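Local coordinates for uncharacterized protein (Bordetella bronchiseptica, PDB 4XG0) that probably acts as an ATP-dependent kinase of the DUF1537 family, which works in catabolic pathways for acid sugars, at residues A141-G152 and V211-V220; V378-L387 and V412-R423. One frame throughout, in Å; residues are numbered along the deposited sequence.

The chain starts in the domain with the eight-stranded parallel sheet, the probable sugar-binding part. Contact 1 closes a loop of 58 residues there. It ties strand 147-150, the edge of a small antiparallel sheet, to the turn between strand 209-212 of the parallel sheet and helix 217-230. The chain then enters the second domain, the probable nucleotide-binding part with a mixed sheet. Contact 2 closes a shorter loop of 24 residues near the C terminus. It packs the hairpin 374-380/385-391 on helix 412-421. The two contacts follow in series and neither nest nor cross. The centres of contact 1 and contact 2 lie about 25 Å apart.

Contact 1: residues A141-G152 and V211-V220; sequences AFPVTGRTVRQG and VVDALDDADV
D213 turns its carboxylate to the backbone of Q151 and G152, in the turn from strand 147-150 to strand 153-156. Strand 147-150 meets the strand-to-helix turn 213-216 of an alpha/beta domain. D213 OD1 takes G152 N at 2.8 Å through its syn lone pair. OD2 takes Q151 N at 2.7 Å, also on the syn side but 20° out of the carboxylate plane. These two bonds fix the rotation of the group. The D213 side chain also crosses that of V149, whose CG1 sits 3.5 Å from D213 OD1. V149 CG1 is anti to its own backbone N (chi1 173°) and also meets V211 CG1. V149 and A214 form a single antiparallel hydrogen-bonded bridge with bonds in both directions.

T148 and L215 lie side by side and point the same way. T148 CG2 lies 3.3 Å from L215 O, and T148 CB meets L215 CD1. L215 CD1 rests over one face of the R150 guanidinium, 3.5 Å from NE. R150 NE donates in plane to T148 OG1, which steadies the guanidinium.

At the other end P143 sits over the start of helix 217-230. Its CG is 3.6 Å from D216 C and also touches V220 CG2. D216 is the N-cap, and its OD1 accepts from D219 N. A water links the two segments here: it accepts from V144 N and donates to D217 OD1 at 2.7 Å.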
loop_
_atom_site.group_PDB
_atom_site.type_symbol
_atom_site.label_atom_id
_atom_site.label_comp_id
_atom_site.label_asym_id
_atom_site.label_seq_id
_atom_site.Cartn_x
_atom_site.Cartn_y
_atom_site.Cartn_z
ATOM N N ALA A 141 -7.169 -15.291 2.463
ATOM C CA ALA A 141 -5.847 -15.852 2.116
ATOM C C ALA A 141 -4.712 -15.240 2.902
ATOM O O ALA A 141 -4.704 -14.030 3.187
ATOM C CB ALA A 141 -5.560 -15.669 0.646
ATOM N N PHE A 142 -3.701 -16.069 3.179
ATOM C CA PHE A 142 -2.492 -15.598 3.844
ATOM C C PHE A 142 -1.385 -16.436 3.253
ATOM O O PHE A 142 -0.972 -17.442 3.818
ATOM C CB PHE A 142 -2.611 -15.811 5.355
ATOM C CG PHE A 142 -1.705 -14.932 6.178
ATOM C CD1 PHE A 142 -0.691 -14.218 5.585
ATOM C CD2 PHE A 142 -1.890 -14.839 7.536
ATOM C CE1 PHE A 142 0.133 -13.377 6.349
ATOM C CE2 PHE A 142 -1.063 -13.993 8.302
ATOM C CZ PHE A 142 -0.074 -13.287 7.706
ATOM N N PRO A 143 -0.941 -16.066 2.058
ATOM C CA PRO A 143 -0.097 -16.984 1.306
ATOM C C PRO A 143 1.214 -17.355 1.995
ATOM O O PRO A 143 1.684 -18.478 1.802
ATOM C CB PRO A 143 0.137 -16.241 -0.003
ATOM C CG PRO A 143 -1.100 -15.326 -0.122
ATOM C CD PRO A 143 -1.426 -14.938 1.253
ATOM N N VAL A 144 1.806 -16.454 2.769
ATOM C CA VAL A 144 3.112 -16.757 3.331
ATOM C C VAL A 144 2.968 -17.771 4.457
ATOM O O VAL A 144 3.934 -18.430 4.817
ATOM C CB VAL A 144 3.879 -15.446 3.763
ATOM C CG1 VAL A 144 3.302 -14.872 5.032
ATOM C CG2 VAL A 144 5.351 -15.714 3.913
ATOM N N THR A 145 1.739 -17.953 4.964
ATOM C CA THR A 145 1.480 -19.060 5.888
ATOM C C THR A 145 0.694 -20.231 5.306
ATOM O O THR A 145 0.280 -21.110 6.034
ATOM C CB THR A 145 0.798 -18.592 7.171
ATOM O OG1 THR A 145 -0.490 -18.076 6.885
ATOM C CG2 THR A 145 1.602 -17.437 7.804
ATOM N N GLY A 146 0.516 -20.244 3.996
ATOM C CA GLY A 146 -0.038 -21.406 3.321
ATOM C C GLY A 146 -1.535 -21.388 3.133
ATOM O O GLY A 146 -2.113 -22.383 2.693
ATOM N N ARG A 147 -2.185 -20.271 3.409
ATOM C CA ARG A 147 -3.627 -20.230 3.178
ATOM C C ARG A 147 -3.909 -19.521 1.870
ATOM O O ARG A 147 -3.374 -18.451 1.605
ATOM C CB ARG A 147 -4.336 -19.543 4.323
ATOM C CG ARG A 147 -4.385 -20.341 5.610
ATOM C CD ARG A 147 -3.205 -20.025 6.497
ATOM N NE ARG A 147 -3.382 -20.614 7.816
ATOM C CZ ARG A 147 -2.765 -21.714 8.255
ATOM N NH1 ARG A 147 -3.048 -22.178 9.464
ATOM N NH2 ARG A 147 -1.862 -22.351 7.511
ATOM N N THR A 148 -4.724 -20.137 1.037
ATOM C CA THR A 148 -5.063 -19.580 -0.256
ATOM C C THR A 148 -6.561 -19.768 -0.443
ATOM O O THR A 148 -7.173 -20.539 0.278
ATOM C CB THR A 148 -4.288 -20.244 -1.386
ATOM O OG1 THR A 148 -4.535 -21.673 -1.419
ATOM C CG2 THR A 148 -2.793 -19.996 -1.206
ATOM N N VAL A 149 -7.129 -19.020 -1.384
ATOM C CA VAL A 149 -8.535 -19.153 -1.747
ATOM C C VAL A 149 -8.573 -19.570 -3.211
ATOM O O VAL A 149 -8.082 -18.841 -4.114
ATOM C CB VAL A 149 -9.326 -17.849 -1.508
ATOM C CG1 VAL A 149 -10.738 -17.976 -2.061
ATOM C CG2 VAL A 149 -9.361 -17.511 0.001
ATOM N N ARG A 150 -9.120 -20.764 -3.435
ATOM C CA ARG A 150 -9.125 -21.430 -4.741
ATOM C C ARG A 150 -10.543 -21.788 -5.173
ATOM O O ARG A 150 -11.172 -22.645 -4.566
ATOM C CB ARG A 150 -8.303 -22.712 -4.671
ATOM C CG ARG A 150 -6.878 -22.465 -4.221
ATOM C CD ARG A 150 -6.018 -23.707 -4.420
ATOM N NE ARG A 150 -4.799 -23.600 -3.632
ATOM C CZ ARG A 150 -3.774 -24.450 -3.688
ATOM N NH1 ARG A 150 -2.712 -24.227 -2.919
ATOM N NH2 ARG A 150 -3.811 -25.519 -4.484
ATOM N N GLN A 151 -11.014 -21.142 -6.241
ATOM C CA GLN A 151 -12.406 -21.254 -6.668
ATOM C C GLN A 151 -13.333 -21.099 -5.440
ATOM O O GLN A 151 -14.346 -21.825 -5.286
ATOM C CB GLN A 151 -12.640 -22.576 -7.421
ATOM C CG GLN A 151 -11.752 -22.667 -8.671
ATOM C CD GLN A 151 -12.195 -23.714 -9.662
ATOM O OE1 GLN A 151 -12.191 -24.903 -9.373
ATOM N NE2 GLN A 151 -12.565 -23.271 -10.843
ATOM N N GLY A 152 -12.954 -20.146 -4.595
ATOM C CA GLY A 152 -13.721 -19.760 -3.422
ATOM C C GLY A 152 -13.487 -20.613 -2.192
ATOM O O GLY A 152 -14.061 -20.318 -1.132
ATOM N N VAL A 211 -16.624 -13.284 -2.739
ATOM C CA VAL A 211 -15.366 -13.944 -2.410
ATOM C C VAL A 211 -14.414 -13.845 -3.603
ATOM O O VAL A 211 -14.795 -14.132 -4.731
ATOM C CB VAL A 211 -15.628 -15.438 -2.051
ATOM C CG1 VAL A 211 -14.346 -16.137 -1.680
ATOM C CG2 VAL A 211 -16.598 -15.531 -0.900
ATOM N N VAL A 212 -13.182 -13.429 -3.342
ATOM C CA VAL A 212 -12.156 -13.317 -4.375
ATOM C C VAL A 212 -10.983 -14.263 -4.106
ATOM O O VAL A 212 -10.479 -14.392 -2.995
ATOM C CB VAL A 212 -11.647 -11.849 -4.508
ATOM C CG1 VAL A 212 -10.589 -11.753 -5.613
ATOM C CG2 VAL A 212 -12.825 -10.903 -4.759
ATOM N N ASP A 213 -10.590 -14.990 -5.140
ATOM C CA ASP A 213 -9.525 -15.937 -5.043
ATOM C C ASP A 213 -8.221 -15.200 -4.827
ATOM O O ASP A 213 -8.061 -14.031 -5.220
ATOM C CB ASP A 213 -9.420 -16.738 -6.349
ATOM C CG ASP A 213 -10.237 -17.989 -6.350
ATOM O OD1 ASP A 213 -11.187 -18.122 -5.542
ATOM O OD2 ASP A 213 -9.924 -18.862 -7.208
ATOM N N ALA A 214 -7.289 -15.912 -4.227
ATOM C CA ALA A 214 -5.897 -15.456 -4.191
ATOM C C ALA A 214 -5.007 -16.644 -3.902
ATOM O O ALA A 214 -5.200 -17.337 -2.896
ATOM C CB ALA A 214 -5.722 -14.414 -3.104
ATOM N N LEU A 215 -4.023 -16.869 -4.760
ATOM C CA LEU A 215 -3.028 -17.915 -4.529
ATOM C C LEU A 215 -1.721 -17.387 -3.892
ATOM O O LEU A 215 -0.978 -18.133 -3.220
ATOM C CB LEU A 215 -2.695 -18.551 -5.861
ATOM C CG LEU A 215 -2.096 -19.944 -5.845
ATOM C CD1 LEU A 215 -3.045 -20.933 -5.147
ATOM C CD2 LEU A 215 -1.869 -20.362 -7.289
ATOM N N ASP A 216 -1.432 -16.113 -4.128
ATOM C CA ASP A 216 -0.162 -15.540 -3.699
ATOM C C ASP A 216 -0.295 -14.062 -3.344
ATOM O O ASP A 216 -1.369 -13.470 -3.494
ATOM C CB ASP A 216 0.953 -15.768 -4.739
ATOM C CG ASP A 216 0.649 -15.160 -6.090
ATOM O OD1 ASP A 216 -0.274 -14.326 -6.217
ATOM O OD2 ASP A 216 1.369 -15.518 -7.038
ATOM N N ASP A 217 0.806 -13.488 -2.887
ATOM C CA ASP A 217 0.825 -12.092 -2.447
ATOM C C ASP A 217 0.501 -11.173 -3.608
ATOM O O ASP A 217 -0.136 -10.136 -3.415
ATOM C CB ASP A 217 2.187 -11.724 -1.851
ATOM C CG ASP A 217 2.392 -12.309 -0.467
ATOM O OD1 ASP A 217 1.391 -12.581 0.222
ATOM O OD2 ASP A 217 3.561 -12.489 -0.061
ATOM N N ALA A 218 0.969 -11.520 -4.810
ATOM C CA ALA A 218 0.649 -10.737 -5.991
ATOM C C ALA A 218 -0.865 -10.653 -6.184
ATOM O O ALA A 218 -1.408 -9.608 -6.582
ATOM C CB ALA A 218 1.343 -11.321 -7.256
ATOM N N ASP A 219 -1.542 -11.775 -5.962
ATOM C CA ASP A 219 -2.989 -11.834 -6.126
ATOM C C ASP A 219 -3.633 -10.984 -5.055
ATOM O O ASP A 219 -4.594 -10.285 -5.313
ATOM C CB ASP A 219 -3.510 -13.248 -5.966
ATOM C CG ASP A 219 -3.287 -14.125 -7.190
ATOM O OD1 ASP A 219 -2.951 -13.655 -8.294
ATOM O OD2 ASP A 219 -3.491 -15.347 -7.041
ATOM N N VAL A 220 -3.102 -11.070 -3.841
ATOM C CA VAL A 220 -3.619 -10.275 -2.729
ATOM C C VAL A 220 -3.405 -8.783 -2.993
ATOM O O VAL A 220 -4.298 -7.940 -2.724
ATOM C CB VAL A 220 -3.021 -10.690 -1.400
ATOM C CG1 VAL A 220 -3.588 -9.817 -0.287
ATOM C CG2 VAL A 220 -3.364 -12.167 -1.106
HETATM O O HOH W 1 1.191 -13.487 2.715
#

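Contact 2: residues V378-L387 and V412-R423; sequences VDEVTGGVPL and VLIRAAQAIRER. With SO4 (sulfate ion), chain E.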
loop_
_atom_site.group_PDB
_atom_site.type_symbol
_atom_site.label_atom_id
_atom_site.label_comp_id
_atom_site.label_asym_id
_atom_site.label_seq_id
_atom_site.Cartn_x
_atom_site.Cartn_y
_atom_site.Cartn_z
ATOM N N VAL A 378 13.319 7.193 7.669
ATOM C CA VAL A 378 12.022 6.652 7.977
ATOM C C VAL A 378 12.068 5.152 7.931
ATOM O O VAL A 378 11.659 4.493 8.882
ATOM C CB VAL A 378 11.028 7.216 6.973
ATOM C CG1 VAL A 378 9.728 6.548 7.090
ATOM C CG2 VAL A 378 10.909 8.721 7.230
ATOM N N ASP A 379 12.606 4.621 6.834
ATOM C CA ASP A 379 12.709 3.194 6.630
ATOM C C ASP A 379 13.521 2.894 5.369
ATOM O O ASP A 379 14.415 3.651 5.005
ATOM C CB ASP A 379 11.309 2.605 6.501
ATOM C CG ASP A 379 11.271 1.159 6.895
ATOM O OD1 ASP A 379 11.423 0.870 8.119
ATOM O OD2 ASP A 379 11.100 0.330 5.978
ATOM N N GLU A 380 13.236 1.799 4.683
ATOM C CA GLU A 380 13.976 1.537 3.452
ATOM C C GLU A 380 13.153 0.788 2.422
ATOM O O GLU A 380 12.185 0.099 2.767
ATOM C CB GLU A 380 15.212 0.722 3.763
ATOM C CG GLU A 380 14.881 -0.638 4.279
ATOM C CD GLU A 380 16.103 -1.373 4.751
ATOM O OE1 GLU A 380 17.140 -0.697 4.969
ATOM O OE2 GLU A 380 16.021 -2.618 4.893
ATOM N N VAL A 381 13.549 0.922 1.159
ATOM C CA VAL A 381 12.893 0.179 0.082
ATOM C C VAL A 381 13.378 -1.260 0.179
ATOM O O VAL A 381 12.593 -2.241 0.102
ATOM C CB VAL A 381 13.229 0.788 -1.302
ATOM C CG1 VAL A 381 12.432 0.106 -2.412
ATOM C CG2 VAL A 381 12.949 2.267 -1.344
ATOM N N THR A 382 14.691 -1.374 0.367
ATOM C CA THR A 382 15.401 -2.627 0.605
ATOM C C THR A 382 16.766 -2.230 1.208
ATOM O O THR A 382 17.140 -1.065 1.157
ATOM C CB THR A 382 15.548 -3.424 -0.708
ATOM O OG1 THR A 382 16.184 -4.680 -0.447
ATOM C CG2 THR A 382 16.341 -2.650 -1.731
ATOM N N GLY A 383 17.518 -3.163 1.784
ATOM C CA GLY A 383 18.766 -2.791 2.433
ATOM C C GLY A 383 19.754 -2.069 1.517
ATOM O O GLY A 383 20.143 -2.604 0.488
ATOM N N GLY A 384 20.162 -0.854 1.883
ATOM C CA GLY A 384 21.033 -0.065 1.014
ATOM C C GLY A 384 20.280 0.918 0.128
ATOM O O GLY A 384 20.881 1.735 -0.572
ATOM N N VAL A 385 18.951 0.862 0.186
ATOM C CA VAL A 385 18.112 1.799 -0.534
ATOM C C VAL A 385 17.187 2.493 0.500
ATOM O O VAL A 385 16.014 2.123 0.701
ATOM C CB VAL A 385 17.289 1.069 -1.608
ATOM C CG1 VAL A 385 16.500 2.067 -2.460
ATOM C CG2 VAL A 385 18.230 0.230 -2.527
ATOM N N PRO A 386 17.731 3.476 1.210
ATOM C CA PRO A 386 16.953 4.056 2.320
ATOM C C PRO A 386 15.893 5.033 1.864
ATOM O O PRO A 386 16.031 5.654 0.803
ATOM C CB PRO A 386 18.014 4.821 3.122
ATOM C CG PRO A 386 19.101 5.138 2.102
ATOM C CD PRO A 386 19.144 3.905 1.232
ATOM N N LEU A 387 14.876 5.205 2.706
ATOM C CA LEU A 387 13.755 6.116 2.473
ATOM C C LEU A 387 13.643 7.028 3.687
ATOM O O LEU A 387 13.630 6.564 4.848
ATOM C CB LEU A 387 12.448 5.345 2.312
ATOM C CG LEU A 387 11.119 6.119 2.243
ATOM C CD1 LEU A 387 11.083 7.000 1.047
ATOM C CD2 LEU A 387 9.980 5.094 2.172
ATOM N N VAL A 412 14.397 -2.150 -9.125
ATOM C CA VAL A 412 14.578 -1.406 -7.867
ATOM C C VAL A 412 14.070 0.034 -7.918
ATOM O O VAL A 412 13.587 0.536 -6.894
ATOM C CB VAL A 412 16.019 -1.436 -7.346
ATOM C CG1 VAL A 412 16.930 -0.576 -8.191
ATOM C CG2 VAL A 412 16.042 -0.958 -5.886
ATOM N N LEU A 413 14.115 0.703 -9.069
ATOM C CA LEU A 413 13.617 2.090 -9.108
ATOM C C LEU A 413 12.083 2.097 -9.132
ATOM O O LEU A 413 11.447 2.996 -8.574
ATOM C CB LEU A 413 14.188 2.876 -10.274
ATOM C CG LEU A 413 15.714 3.031 -10.298
ATOM C CD1 LEU A 413 16.169 3.684 -11.593
ATOM C CD2 LEU A 413 16.187 3.837 -9.132
ATOM N N ILE A 414 11.499 1.089 -9.783
ATOM C CA ILE A 414 10.056 0.911 -9.767
ATOM C C ILE A 414 9.601 0.711 -8.320
ATOM O O ILE A 414 8.671 1.386 -7.823
ATOM C CB ILE A 414 9.647 -0.293 -10.639
ATOM C CG1 ILE A 414 9.949 0.014 -12.098
ATOM C CG2 ILE A 414 8.186 -0.610 -10.463
ATOM C CD1 ILE A 414 9.912 -1.213 -12.987
ATOM N N ARG A 415 10.275 -0.192 -7.645
ATOM C CA ARG A 415 9.985 -0.466 -6.239
ATOM C C ARG A 415 10.151 0.779 -5.357
ATOM O O ARG A 415 9.372 0.983 -4.441
ATOM C CB ARG A 415 10.854 -1.597 -5.714
ATOM C CG ARG A 415 10.519 -2.973 -6.317
ATOM C CD ARG A 415 11.400 -4.089 -5.689
ATOM N NE ARG A 415 11.158 -4.241 -4.249
ATOM C CZ ARG A 415 11.967 -4.868 -3.395
ATOM N NH1 ARG A 415 13.111 -5.402 -3.808
ATOM N NH2 ARG A 415 11.639 -4.952 -2.105
ATOM N N ALA A 416 11.199 1.560 -5.607
ATOM C CA ALA A 416 11.467 2.812 -4.865
ATOM C C ALA A 416 10.358 3.807 -5.008
ATOM O O ALA A 416 9.876 4.344 -3.995
ATOM C CB ALA A 416 12.762 3.432 -5.315
ATOM N N ALA A 417 9.917 4.047 -6.231
ATOM C CA ALA A 417 8.803 4.957 -6.454
ATOM C C ALA A 417 7.554 4.457 -5.761
ATOM O O ALA A 417 6.826 5.219 -5.110
ATOM C CB ALA A 417 8.563 5.136 -7.936
ATOM N N GLN A 418 7.283 3.165 -5.876
ATOM C CA GLN A 418 6.115 2.610 -5.246
ATOM C C GLN A 418 6.212 2.757 -3.721
ATOM O O GLN A 418 5.224 3.059 -3.070
ATOM C CB GLN A 418 5.953 1.140 -5.670
ATOM C CG GLN A 418 4.840 0.403 -4.935
ATOM C CD GLN A 418 4.650 -1.061 -5.379
ATOM O OE1 GLN A 418 3.533 -1.577 -5.346
ATOM N NE2 GLN A 418 5.741 -1.736 -5.743
ATOM N N ALA A 419 7.415 2.580 -3.164
ATOM C CA ALA A 419 7.629 2.671 -1.718
ATOM C C ALA A 419 7.259 4.035 -1.205
ATOM O O ALA A 419 6.734 4.154 -0.102
ATOM C CB ALA A 419 9.032 2.382 -1.381
ATOM N N ILE A 420 7.557 5.056 -1.995
ATOM C CA ILE A 420 7.254 6.431 -1.563
ATOM C C ILE A 420 5.739 6.587 -1.551
ATOM O O ILE A 420 5.143 7.093 -0.598
ATOM C CB ILE A 420 7.897 7.475 -2.481
ATOM C CG1 ILE A 420 9.413 7.575 -2.224
ATOM C CG2 ILE A 420 7.271 8.842 -2.256
ATOM C CD1 ILE A 420 10.191 8.319 -3.320
ATOM N N ARG A 421 5.102 6.144 -2.628
ATOM C CA ARG A 421 3.670 6.345 -2.760
ATOM C C ARG A 421 2.925 5.614 -1.659
ATOM O O ARG A 421 1.956 6.107 -1.131
ATOM C CB ARG A 421 3.192 5.818 -4.099
ATOM C CG ARG A 421 3.775 6.544 -5.242
ATOM C CD ARG A 421 3.019 6.328 -6.521
ATOM N NE ARG A 421 3.214 7.553 -7.260
ATOM C CZ ARG A 421 2.471 8.639 -7.096
ATOM N NH1 ARG A 421 1.420 8.631 -6.282
ATOM N NH2 ARG A 421 2.761 9.717 -7.778
ATOM N N GLU A 422 3.401 4.412 -1.332
ATOM C CA GLU A 422 2.675 3.509 -0.456
ATOM C C GLU A 422 3.013 3.629 1.021
ATOM O O GLU A 422 2.698 2.757 1.804
ATOM C CB GLU A 422 2.888 2.088 -0.932
ATOM C CG GLU A 422 2.234 1.877 -2.283
ATOM C CD GLU A 422 2.260 0.436 -2.739
ATOM O OE1 GLU A 422 3.107 -0.357 -2.259
ATOM O OE2 GLU A 422 1.440 0.133 -3.617
ATOM N N ARG A 423 3.702 4.717 1.376
ATOM C CA ARG A 423 3.956 5.047 2.761
ATOM C C ARG A 423 3.136 6.258 3.137
ATOM O O ARG A 423 3.023 7.192 2.348
ATOM C CB ARG A 423 5.434 5.348 2.971
ATOM C CG ARG A 423 5.758 5.887 4.338
ATOM C CD ARG A 423 7.209 5.708 4.684
ATOM N NE ARG A 423 7.502 4.293 4.857
ATOM C CZ ARG A 423 7.453 3.654 6.025
ATOM N NH1 ARG A 423 7.721 2.360 6.064
ATOM N NH2 ARG A 423 7.142 4.296 7.147
HETATM S S SO4 E . 13.950 -7.700 -0.712
HETATM O O1 SO4 E . 12.746 -8.389 -1.192
HETATM O O2 SO4 E . 13.572 -6.439 -0.069
HETATM O O3 SO4 E . 14.675 -8.547 0.247
HETATM O O4 SO4 E . 14.830 -7.400 -1.849
#
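V381 sets CG1 anti to its backbone N (chi1 -174°), which lays both methyls on helix 412-421, while R415 bends at chi3 (63°) and carries its guanidinium past the V381 carbonyl to a sulfate beside T382. This is a beta hairpin packed on the C-terminal helix of the mixed-sheet domain. Strand 385-387 runs nearly parallel to the helix, at 16° and 10.1 Å between axes. V381 CG2 meets A419 CB at 3.9 Å and also touches A416 CB. CG1 lies over the backbone near A416 N. V385 CG2 and V412 CG2 touch at one end of this apolar layer. L387 CD1 and I420 CG1 touch at 3.7 Å toward the other. A416 and I420 also reach V356 on strand 354-358, and A417 and I420 reach V259 on strand 259-263.

R423 follows the helix. Its side chain runs alongside those of V378 and L387 but points the opposite way to each. V378 CG1 is 3.4 Å from R423 NH2, and L387 CD2 is 3.7 Å from R423 NE. D379 crosses R423 at about a right angle, with its CB over one guanidinium face. D379 OD2 accepts from E380 N, from above the carboxylate plane. Toward R423 NH1 it has just a long salt bridge, with the oxygen well out of the guanidinium plane. V378 and D379 form a classic beta bulge facing L387, whose O accepts from both of their backbone N atoms.

The sulfate is probably from the crystallisation liquor. R415 NH1 donates to its O4. R415 NH2 donates to sulfate O2 in a straight bond of 3.2 Å.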